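Local coordinates for protein trans-4-hydroxy-L-proline dehydratase (Clostridioides difficile 70-100-2010, PDB 6VXC) that uses a glycyl radical to dehydrate trans-4-hydroxy-L-proline to (S)-1-pyrroline-5-carboxylate during anaerobic hydroxyproline breakdown, at residues P273-H287 with A299-Y313. Residues are numbered along the deposited sequence; the frame is centred on the assembly and turned at random.
Sequences PETYHQAIQMYWFVH and AFTPGRLDQHLNPFY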
ATOM      1  N   PRO A 273      24.025 -12.651  -5.457  1.00 16.31           N
ATOM      2  CA  PRO A 273      24.922 -11.537  -5.118  1.00 14.64           C
ATOM      3  C   PRO A 273      26.038 -12.001  -4.194  1.00 14.98           C
ATOM      4  O   PRO A 273      25.833 -12.844  -3.323  1.00 15.48           O
ATOM      5  CB  PRO A 273      23.992 -10.531  -4.424  1.00 11.80           C
ATOM      6  CG  PRO A 273      22.898 -11.375  -3.867  1.00 14.49           C
ATOM      7  CD  PRO A 273      22.682 -12.487  -4.872  1.00 13.91           C
ATOM      8  N   GLU A 274      27.236 -11.462  -4.415  1.00 15.35           N
ATOM      9  CA  GLU A 274      28.388 -11.769  -3.577  1.00 18.48           C
ATOM     10  C   GLU A 274      28.790 -10.622  -2.656  1.00 15.38           C
ATOM     11  O   GLU A 274      29.479 -10.863  -1.666  1.00 18.52           O
ATOM     12  CB  GLU A 274      29.598 -12.132  -4.453  1.00 20.16           C
ATOM     13  CG  GLU A 274      29.367 -13.315  -5.383  1.00 23.48           C
ATOM     14  CD  GLU A 274      29.255 -14.639  -4.650  1.00 33.84           C
ATOM     15  OE1 GLU A 274      29.648 -14.700  -3.465  1.00 40.13           O
ATOM     16  OE2 GLU A 274      28.757 -15.619  -5.252  1.00 37.27           O
ATOM     17  N   THR A 275      28.382  -9.396  -2.962  1.00 16.27           N
ATOM     18  CA  THR A 275      28.752  -8.216  -2.197  1.00 14.99           C
ATOM     19  C   THR A 275      27.501  -7.410  -1.850  1.00 15.80           C
ATOM     20  O   THR A 275      26.441  -7.582  -2.452  1.00 13.45           O
ATOM     21  CB  THR A 275      29.732  -7.335  -2.977  1.00 15.85           C
ATOM     22  OG1 THR A 275      29.040  -6.729  -4.072  1.00 16.33           O
ATOM     23  CG2 THR A 275      30.922  -8.177  -3.534  1.00 15.60           C
ATOM     24  N   TYR A 276      27.653  -6.516  -0.865  1.00 14.87           N
ATOM     25  CA  TYR A 276      26.584  -5.607  -0.460  1.00 13.45           C
ATOM     26  C   TYR A 276      26.078  -4.790  -1.642  1.00 13.98           C
ATOM     27  O   TYR A 276      24.867  -4.618  -1.823  1.00 14.09           O
ATOM     28  CB  TYR A 276      27.124  -4.711   0.656  1.00 11.39           C
ATOM     29  CG  TYR A 276      26.273  -3.586   1.211  1.00 12.31           C
ATOM     30  CD1 TYR A 276      26.193  -2.369   0.557  1.00  9.62           C
ATOM     31  CD2 TYR A 276      25.643  -3.712   2.452  1.00 10.29           C
ATOM     32  CE1 TYR A 276      25.476  -1.333   1.085  1.00 10.44           C
ATOM     33  CE2 TYR A 276      24.924  -2.673   2.995  1.00 10.41           C
ATOM     34  CZ  TYR A 276      24.850  -1.479   2.303  1.00  9.79           C
ATOM     35  OH  TYR A 276      24.152  -0.421   2.804  1.00 12.49           O
ATOM     36  N   HIS A 277      27.003  -4.250  -2.432  1.00 11.63           N
ATOM     37  CA  HIS A 277      26.647  -3.538  -3.656  1.00 11.44           C
ATOM     38  C   HIS A 277      25.821  -4.434  -4.583  1.00 13.21           C
ATOM     39  O   HIS A 277      24.783  -4.022  -5.103  1.00 14.65           O
ATOM     40  CB  HIS A 277      27.935  -3.094  -4.350  1.00 13.88           C
ATOM     41  CG  HIS A 277      27.744  -2.119  -5.461  1.00 13.30           C
ATOM     42  ND1 HIS A 277      26.647  -2.127  -6.291  1.00 19.51           N
ATOM     43  CD2 HIS A 277      28.553  -1.141  -5.923  1.00 13.52           C
ATOM     44  CE1 HIS A 277      26.767  -1.166  -7.190  1.00 15.45           C
ATOM     45  NE2 HIS A 277      27.923  -0.558  -6.994  1.00 17.08           N
ATOM     46  N   GLN A 278      26.279  -5.668  -4.801  1.00 13.90           N
ATOM     47  CA  GLN A 278      25.555  -6.576  -5.689  1.00 15.07           C
ATOM     48  C   GLN A 278      24.196  -6.949  -5.119  1.00 14.56           C
ATOM     49  O   GLN A 278      23.252  -7.159  -5.885  1.00 12.15           O
ATOM     50  CB  GLN A 278      26.371  -7.842  -5.955  1.00 12.35           C
ATOM     51  CG  GLN A 278      27.552  -7.582  -6.856  1.00 14.01           C
ATOM     52  CD  GLN A 278      28.587  -8.681  -6.822  1.00 12.50           C
ATOM     53  OE1 GLN A 278      28.336  -9.786  -6.339  1.00 17.66           O
ATOM     54  NE2 GLN A 278      29.759  -8.384  -7.339  1.00 12.32           N
ATOM     55  N   ALA A 279      24.093  -7.063  -3.791  1.00 13.41           N
ATOM     56  CA  ALA A 279      22.814  -7.381  -3.164  1.00 15.39           C
ATOM     57  C   ALA A 279      21.784  -6.292  -3.431  1.00 14.06           C
ATOM     58  O   ALA A 279      20.615  -6.585  -3.702  1.00 13.75           O
ATOM     59  CB  ALA A 279      22.992  -7.611  -1.667  1.00 11.06           C
ATOM     60  N   ILE A 280      22.204  -5.029  -3.369  1.00 14.13           N
ATOM     61  CA  ILE A 280      21.279  -3.935  -3.636  1.00 14.27           C
ATOM     62  C   ILE A 280      20.885  -3.910  -5.106  1.00 14.42           C
ATOM     63  O   ILE A 280      19.712  -3.708  -5.444  1.00 12.99           O
ATOM     64  CB  ILE A 280      21.876  -2.592  -3.168  1.00 12.09           C
ATOM     65  CG1 ILE A 280      21.964  -2.547  -1.632  1.00  9.32           C
ATOM     66  CG2 ILE A 280      21.092  -1.419  -3.758  1.00  9.44           C
ATOM     67  CD1 ILE A 280      22.701  -1.349  -1.106  1.00 12.82           C
ATOM     68  N   GLN A 281      21.852  -4.109  -6.005  1.00 15.24           N
ATOM     69  CA  GLN A 281      21.532  -4.112  -7.427  1.00 12.64           C
ATOM     70  C   GLN A 281      20.641  -5.295  -7.794  1.00 12.28           C
ATOM     71  O   GLN A 281      19.731  -5.152  -8.615  1.00 13.25           O
ATOM     72  CB  GLN A 281      22.819  -4.122  -8.261  1.00 14.52           C
ATOM     73  CG  GLN A 281      22.604  -4.115  -9.788  1.00 15.23           C
ATOM     74  CD  GLN A 281      21.976  -2.821 -10.310  1.00 15.28           C
ATOM     75  OE1 GLN A 281      22.644  -1.802 -10.402  1.00 17.85           O
ATOM     76  NE2 GLN A 281      20.695  -2.870 -10.681  1.00 16.61           N
ATOM     77  N   MET A 282      20.873  -6.460  -7.187  1.00 13.07           N
ATOM     78  CA  MET A 282      19.979  -7.600  -7.407  1.00 13.03           C
ATOM     79  C   MET A 282      18.551  -7.256  -6.980  1.00 13.64           C
ATOM     80  O   MET A 282      17.598  -7.473  -7.735  1.00 14.66           O
ATOM     81  CB  MET A 282      20.491  -8.841  -6.658  1.00 11.16           C
ATOM     82  CG  MET A 282      19.502 -10.023  -6.560  1.00 12.15           C
ATOM     83  SD  MET A 282      19.177 -10.870  -8.142  1.00 17.08           S
ATOM     84  CE  MET A 282      20.353 -12.204  -8.019  1.00 14.90           C
ATOM     85  N   TYR A 283      18.382  -6.696  -5.778  1.00 12.86           N
ATOM     86  CA  TYR A 283      17.039  -6.322  -5.362  1.00 11.06           C
ATOM     87  C   TYR A 283      16.407  -5.374  -6.372  1.00 13.02           C
ATOM     88  O   TYR A 283      15.248  -5.557  -6.759  1.00 14.06           O
ATOM     89  CB  TYR A 283      17.004  -5.678  -3.969  1.00 11.93           C
ATOM     90  CG  TYR A 283      15.618  -5.095  -3.815  1.00 12.46           C
ATOM     91  CD1 TYR A 283      14.539  -5.912  -3.507  1.00 10.93           C
ATOM     92  CD2 TYR A 283      15.362  -3.776  -4.155  1.00 12.91           C
ATOM     93  CE1 TYR A 283      13.264  -5.410  -3.456  1.00 10.47           C
ATOM     94  CE2 TYR A 283      14.078  -3.268  -4.115  1.00 10.65           C
ATOM     95  CZ  TYR A 283      13.039  -4.096  -3.774  1.00  9.67           C
ATOM     96  OH  TYR A 283      11.775  -3.600  -3.733  1.00 13.26           O
ATOM     97  N   TRP A 284      17.153  -4.348  -6.810  1.00 12.53           N
ATOM     98  CA  TRP A 284      16.543  -3.331  -7.659  1.00 11.77           C
ATOM     99  C   TRP A 284      16.158  -3.885  -9.028  1.00 12.57           C
ATOM    100  O   TRP A 284      15.135  -3.484  -9.592  1.00 14.49           O
ATOM    101  CB  TRP A 284      17.455  -2.107  -7.812  1.00 10.73           C
ATOM    102  CG  TRP A 284      16.687  -1.018  -8.500  1.00 11.89           C
ATOM    103  CD1 TRP A 284      16.924  -0.493  -9.735  1.00 11.83           C
ATOM    104  CD2 TRP A 284      15.496  -0.375  -8.013  1.00 12.17           C
ATOM    105  NE1 TRP A 284      15.974   0.446 -10.040  1.00 14.32           N
ATOM    106  CE2 TRP A 284      15.088   0.545  -8.997  1.00 12.18           C
ATOM    107  CE3 TRP A 284      14.753  -0.476  -6.833  1.00  9.74           C
ATOM    108  CZ2 TRP A 284      13.958   1.346  -8.850  1.00  9.35           C
ATOM    109  CZ3 TRP A 284      13.629   0.330  -6.680  1.00 10.16           C
ATOM    110  CH2 TRP A 284      13.244   1.227  -7.688  1.00 10.65           C
ATOM    111  N   PHE A 285      16.971  -4.789  -9.590  1.00 15.26           N
ATOM    112  CA  PHE A 285      16.599  -5.441 -10.845  1.00 13.33           C
ATOM    113  C   PHE A 285      15.311  -6.241 -10.683  1.00 13.15           C
ATOM    114  O   PHE A 285      14.419  -6.194 -11.541  1.00 15.00           O
ATOM    115  CB  PHE A 285      17.734  -6.352 -11.327  1.00 11.14           C
ATOM    116  CG  PHE A 285      18.814  -5.643 -12.111  1.00 14.72           C
ATOM    117  CD1 PHE A 285      18.526  -4.507 -12.866  1.00 13.61           C
ATOM    118  CD2 PHE A 285      20.117  -6.136 -12.119  1.00 12.12           C
ATOM    119  CE1 PHE A 285      19.524  -3.858 -13.599  1.00 15.68           C
ATOM    120  CE2 PHE A 285      21.128  -5.496 -12.854  1.00 13.50           C
ATOM    121  CZ  PHE A 285      20.832  -4.357 -13.597  1.00 13.19           C
ATOM    122  N   VAL A 286      15.211  -7.007  -9.598  1.00 13.87           N
ATOM    123  CA  VAL A 286      13.986  -7.748  -9.312  1.00 12.63           C
ATOM    124  C   VAL A 286      12.812  -6.783  -9.173  1.00 12.06           C
ATOM    125  O   VAL A 286      11.717  -7.044  -9.672  1.00 14.07           O
ATOM    126  CB  VAL A 286      14.157  -8.616  -8.048  1.00 11.06           C
ATOM    127  CG1 VAL A 286      12.831  -9.257  -7.654  1.00 10.91           C
ATOM    128  CG2 VAL A 286      15.242  -9.673  -8.228  1.00 11.74           C
ATOM    129  N   HIS A 287      13.027  -5.655  -8.498  1.00 11.93           N
ATOM    130  CA  HIS A 287      11.982  -4.640  -8.364  1.00 13.12           C
ATOM    131  C   HIS A 287      11.515  -4.137  -9.732  1.00 13.29           C
ATOM    132  O   HIS A 287      10.317  -4.146 -10.031  1.00 13.94           O
ATOM    133  CB  HIS A 287      12.512  -3.484  -7.504  1.00 11.40           C
ATOM    134  CG  HIS A 287      11.521  -2.396  -7.244  1.00 11.13           C
ATOM    135  ND1 HIS A 287      11.016  -2.132  -5.989  1.00  9.14           N
ATOM    136  CD2 HIS A 287      10.985  -1.460  -8.065  1.00 11.08           C
ATOM    137  CE1 HIS A 287      10.181  -1.113  -6.056  1.00  9.71           C
ATOM    138  NE2 HIS A 287      10.151  -0.677  -7.301  1.00 10.12           N
ATOM    139  N   ALA A 299       3.896  -1.429  -5.537  1.00 14.31           N
ATOM    140  CA  ALA A 299       5.166  -1.672  -6.221  1.00 10.10           C
ATOM    141  C   ALA A 299       5.858  -2.937  -5.720  1.00 12.53           C
ATOM    142  O   ALA A 299       5.326  -4.038  -5.858  1.00 13.31           O
ATOM    143  CB  ALA A 299       6.073  -0.452  -6.059  1.00  9.32           C
ATOM    144  N   PHE A 300       7.055  -2.790  -5.161  1.00 12.75           N
ATOM    145  CA  PHE A 300       7.778  -3.889  -4.530  1.00 13.40           C
ATOM    146  C   PHE A 300       8.617  -3.293  -3.410  1.00 11.31           C
ATOM    147  O   PHE A 300       8.800  -2.077  -3.339  1.00 14.87           O
ATOM    148  CB  PHE A 300       8.651  -4.664  -5.555  1.00 11.00           C
ATOM    149  CG  PHE A 300       8.945  -6.094  -5.159  1.00 13.02           C
ATOM    150  CD1 PHE A 300       7.955  -6.908  -4.641  1.00 13.31           C
ATOM    151  CD2 PHE A 300      10.201  -6.633  -5.339  1.00 11.55           C
ATOM    152  CE1 PHE A 300       8.212  -8.224  -4.297  1.00 13.54           C
ATOM    153  CE2 PHE A 300      10.470  -7.951  -4.993  1.00 12.97           C
ATOM    154  CZ  PHE A 300       9.482  -8.750  -4.481  1.00 15.00           C
ATOM    155  N   THR A 301       9.098  -4.147  -2.510  1.00 13.04           N
ATOM    156  CA  THR A 301       9.929  -3.663  -1.417  1.00 10.96           C
ATOM    157  C   THR A 301      10.827  -4.785  -0.938  1.00  9.87           C
ATOM    158  O   THR A 301      10.388  -5.939  -0.871  1.00 13.39           O
ATOM    159  CB  THR A 301       9.097  -3.138  -0.225  1.00 12.45           C
ATOM    160  OG1 THR A 301       9.948  -2.984   0.916  1.00 13.50           O
ATOM    161  CG2 THR A 301       7.963  -4.096   0.132  1.00 10.28           C
ATOM    162  N   PRO A 302      12.058  -4.477  -0.536  1.00 10.25           N
ATOM    163  CA  PRO A 302      12.907  -5.517   0.054  1.00  9.96           C
ATOM    164  C   PRO A 302      12.433  -5.963   1.427  1.00 11.70           C
ATOM    165  O   PRO A 302      12.939  -6.978   1.938  1.00 13.79           O
ATOM    166  CB  PRO A 302      14.281  -4.836   0.123  1.00  9.52           C
ATOM    167  CG  PRO A 302      13.939  -3.395   0.279  1.00  9.41           C
ATOM    168  CD  PRO A 302      12.719  -3.159  -0.543  1.00  8.77           C
ATOM    169  N   GLY A 303      11.461  -5.270   2.023  1.00 10.74           N
ATOM    170  CA  GLY A 303      10.956  -5.684   3.319  1.00  9.21           C
ATOM    171  C   GLY A 303      11.965  -5.457   4.426  1.00 11.69           C
ATOM    172  O   GLY A 303      12.241  -4.309   4.777  1.00 10.71           O
ATOM    173  N   ARG A 304      12.517  -6.536   4.989  1.00 10.73           N
ATOM    174  CA  ARG A 304      13.441  -6.454   6.120  1.00 10.42           C
ATOM    175  C   ARG A 304      14.869  -6.224   5.610  1.00 10.89           C
ATOM    176  O   ARG A 304      15.768  -7.052   5.767  1.00 12.99           O
ATOM    177  CB  ARG A 304      13.325  -7.711   6.977  1.00 11.03           C
ATOM    178  CG  ARG A 304      11.897  -8.020   7.470  1.00  8.21           C
ATOM    179  CD  ARG A 304      11.417  -7.093   8.627  1.00  8.97           C
ATOM    180  NE  ARG A 304      12.163  -7.409   9.838  1.00 11.26           N
ATOM    181  CZ  ARG A 304      13.145  -6.659  10.324  1.00 10.50           C
ATOM    182  NH1 ARG A 304      13.467  -5.526   9.720  1.00 10.50           N
ATOM    183  NH2 ARG A 304      13.803  -7.051  11.402  1.00 10.13           N
ATOM    184  N   LEU A 305      15.038  -5.050   4.993  1.00  9.79           N
ATOM    185  CA  LEU A 305      16.271  -4.720   4.289  1.00 10.83           C
ATOM    186  C   LEU A 305      17.490  -4.809   5.203  1.00 10.85           C
ATOM    187  O   LEU A 305      18.520  -5.343   4.796  1.00 13.71           O
ATOM    188  CB  LEU A 305      16.153  -3.325   3.668  1.00  8.84           C
ATOM    189  CG  LEU A 305      17.345  -2.782   2.878  1.00 10.62           C
ATOM    190  CD1 LEU A 305      17.681  -3.673   1.693  1.00  9.72           C
ATOM    191  CD2 LEU A 305      17.084  -1.336   2.417  1.00 10.31           C
ATOM    192  N   ASP A 306      17.387  -4.319   6.449  1.00 12.09           N
ATOM    193  CA  ASP A 306      18.557  -4.351   7.327  1.00 13.00           C
ATOM    194  C   ASP A 306      18.955  -5.781   7.686  1.00 14.26           C
ATOM    195  O   ASP A 306      20.134  -6.041   7.938  1.00 12.58           O
ATOM    196  CB  ASP A 306      18.363  -3.489   8.609  1.00 13.26           C
ATOM    197  CG  ASP A 306      17.114  -3.850   9.466  1.00 12.79           C
ATOM    198  OD1 ASP A 306      16.374  -4.799   9.147  1.00 13.17           O
ATOM    199  OD2 ASP A 306      16.907  -3.146  10.503  1.00 12.44           O
ATOM    200  N   GLN A 307      18.002  -6.721   7.708  1.00 11.93           N
ATOM    201  CA  GLN A 307      18.363  -8.114   7.962  1.00 12.16           C
ATOM    202  C   GLN A 307      19.069  -8.735   6.758  1.00 12.93           C
ATOM    203  O   GLN A 307      20.021  -9.504   6.923  1.00 14.53           O
ATOM    204  CB  GLN A 307      17.125  -8.936   8.333  1.00 11.17           C
ATOM    205  CG  GLN A 307      16.302  -8.376   9.521  1.00  9.74           C
ATOM    206  CD  GLN A 307      17.148  -8.129  10.748  1.00 13.10           C
ATOM    207  OE1 GLN A 307      17.654  -9.071  11.376  1.00 14.54           O
ATOM    208  NE2 GLN A 307      17.335  -6.858  11.087  1.00 11.77           N
ATOM    209  N   HIS A 308      18.631  -8.410   5.543  1.00 12.36           N
ATOM    210  CA  HIS A 308      19.231  -9.036   4.368  1.00 14.86           C
ATOM    211  C   HIS A 308      20.625  -8.479   4.094  1.00 14.12           C
ATOM    212  O   HIS A 308      21.512  -9.220   3.663  1.00 15.70           O
ATOM    213  CB  HIS A 308      18.318  -8.864   3.148  1.00 12.51           C
ATOM    214  CG  HIS A 308      16.950  -9.425   3.360  1.00 13.00           C
ATOM    215  ND1 HIS A 308      15.801  -8.687   3.167  1.00 14.57           N
ATOM    216  CD2 HIS A 308      16.549 -10.634   3.817  1.00 11.94           C
ATOM    217  CE1 HIS A 308      14.751  -9.424   3.481  1.00 11.13           C
ATOM    218  NE2 HIS A 308      15.178 -10.610   3.877  1.00 16.97           N
ATOM    219  N   LEU A 309      20.828  -7.177   4.322  1.00 13.64           N
ATOM    220  CA  LEU A 309      22.101  -6.551   3.970  1.00 13.43           C
ATOM    221  C   LEU A 309      23.180  -6.743   5.034  1.00 14.59           C
ATOM    222  O   LEU A 309      24.367  -6.715   4.702  1.00 17.74           O
ATOM    223  CB  LEU A 309      21.908  -5.061   3.702  1.00 13.26           C
ATOM    224  CG  LEU A 309      21.152  -4.659   2.434  1.00 12.52           C
ATOM    225  CD1 LEU A 309      21.139  -3.147   2.292  1.00 11.03           C
ATOM    226  CD2 LEU A 309      21.740  -5.327   1.180  1.00 15.05           C
ATOM    227  N   ASN A 310      22.809  -6.941   6.294  1.00 15.49           N
ATOM    228  CA  ASN A 310      23.823  -6.948   7.346  1.00 17.95           C
ATOM    229  C   ASN A 310      24.897  -8.011   7.148  1.00 18.13           C
ATOM    230  O   ASN A 310      26.073  -7.703   7.394  1.00 17.53           O
ATOM    231  CB  ASN A 310      23.173  -7.100   8.726  1.00 15.39           C
ATOM    232  CG  ASN A 310      24.165  -6.827   9.857  1.00 18.57           C
ATOM    233  OD1 ASN A 310      24.708  -5.724   9.971  1.00 16.33           O
ATOM    234  ND2 ASN A 310      24.420  -7.836  10.681  1.00 18.78           N
ATOM    235  N   PRO A 311      24.586  -9.249   6.742  1.00 17.25           N
ATOM    236  CA  PRO A 311      25.677 -10.206   6.474  1.00 15.40           C
ATOM    237  C   PRO A 311      26.644  -9.720   5.407  1.00 16.53           C
ATOM    238  O   PRO A 311      27.864  -9.851   5.569  1.00 17.66           O
ATOM    239  CB  PRO A 311      24.926 -11.484   6.052  1.00 17.68           C
ATOM    240  CG  PRO A 311      23.588 -11.361   6.729  1.00 19.93           C
ATOM    241  CD  PRO A 311      23.257  -9.886   6.677  1.00 15.37           C
ATOM    242  N   PHE A 312      26.129  -9.117   4.335  1.00 15.00           N
ATOM    243  CA  PHE A 312      26.990  -8.554   3.305  1.00 14.34           C
ATOM    244  C   PHE A 312      27.822  -7.406   3.859  1.00 16.79           C
ATOM    245  O   PHE A 312      29.030  -7.323   3.598  1.00 18.27           O
ATOM    246  CB  PHE A 312      26.134  -8.068   2.130  1.00 15.84           C
ATOM    247  CG  PHE A 312      25.435  -9.177   1.364  1.00 14.52           C
ATOM    248  CD1 PHE A 312      26.118  -9.940   0.442  1.00 16.38           C
ATOM    249  CD2 PHE A 312      24.114  -9.468   1.609  1.00 16.73           C
ATOM    250  CE1 PHE A 312      25.484 -10.942  -0.254  1.00 18.50           C
ATOM    251  CE2 PHE A 312      23.466 -10.480   0.928  1.00 15.83           C
ATOM    252  CZ  PHE A 312      24.151 -11.218  -0.004  1.00 18.26           C
ATOM    253  N   TYR A 313      27.197  -6.527   4.644  1.00 15.13           N
ATOM    254  CA  TYR A 313      27.915  -5.397   5.220  1.00 14.44           C
ATOM    255  C   TYR A 313      29.090  -5.884   6.054  1.00 13.53           C
ATOM    256  O   TYR A 313      30.234  -5.483   5.829  1.00 16.97           O
ATOM    257  CB  TYR A 313      26.964  -4.549   6.075  1.00 11.56           C
ATOM    258  CG  TYR A 313      27.617  -3.335   6.699  1.00 13.94           C
ATOM    259  CD1 TYR A 313      27.937  -2.229   5.919  1.00 11.91           C
ATOM    260  CD2 TYR A 313      27.878  -3.275   8.064  1.00 15.60           C
ATOM    261  CE1 TYR A 313      28.524  -1.111   6.467  1.00 12.86           C
ATOM    262  CE2 TYR A 313      28.471  -2.149   8.633  1.00 14.50           C
ATOM    263  CZ  TYR A 313      28.790  -1.077   7.822  1.00 14.39           C
ATOM    264  OH  TYR A 313      29.371   0.030   8.361  1.00 19.46           O
TER
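Phe312 lays one face of its ring on Ala279, whose CB sits 3.9 Å from the ring centroid in a CH-pi contact; a methyl is small enough to let the aromatic lie close against the helix. With CG anti to its carbonyl carbon (chi1 -67°), the Phe312 ring extends past the start of helix 276-287, its edge meeting Pro273 O, CE1 to O 3.6 Å. Branched Leu309 packs beside it: CD2 touches Ala279 CB, while CD1 lies 3.9 Å from Tyr276 CE2. The Tyr276 hydroxyl is hydrogen-bonded to Ala327 O, beyond this packing. These residues join roughly antiparallel helices 276-287 and 305-313, axes at 149°, in the pyruvate formate lyase-like part of this glycyl radical enzyme. Toward the C-terminal end of 273-287, the loop leading into helix 305-313 takes over: Pro302, a compact ring offering C-H groups, places CB over a face of the Tyr283 ring, 3.9 Å from its centroid. The Phe300 ring is nearly parallel to the Tyr283 ring but slid until they barely overlap; its CE2 meets Val286 CG1. Tyr283 OH shares a nearly straight 2.8 Å hydrogen bond with His287 ND1; the hydroxyl oxygen lies in the imidazole plane, helping fix the ring's rotation. Trp284 CZ3 covers one imidazole face. His287 CE1 lies 3.2 Å from Phe300 O, at the imidazole edge.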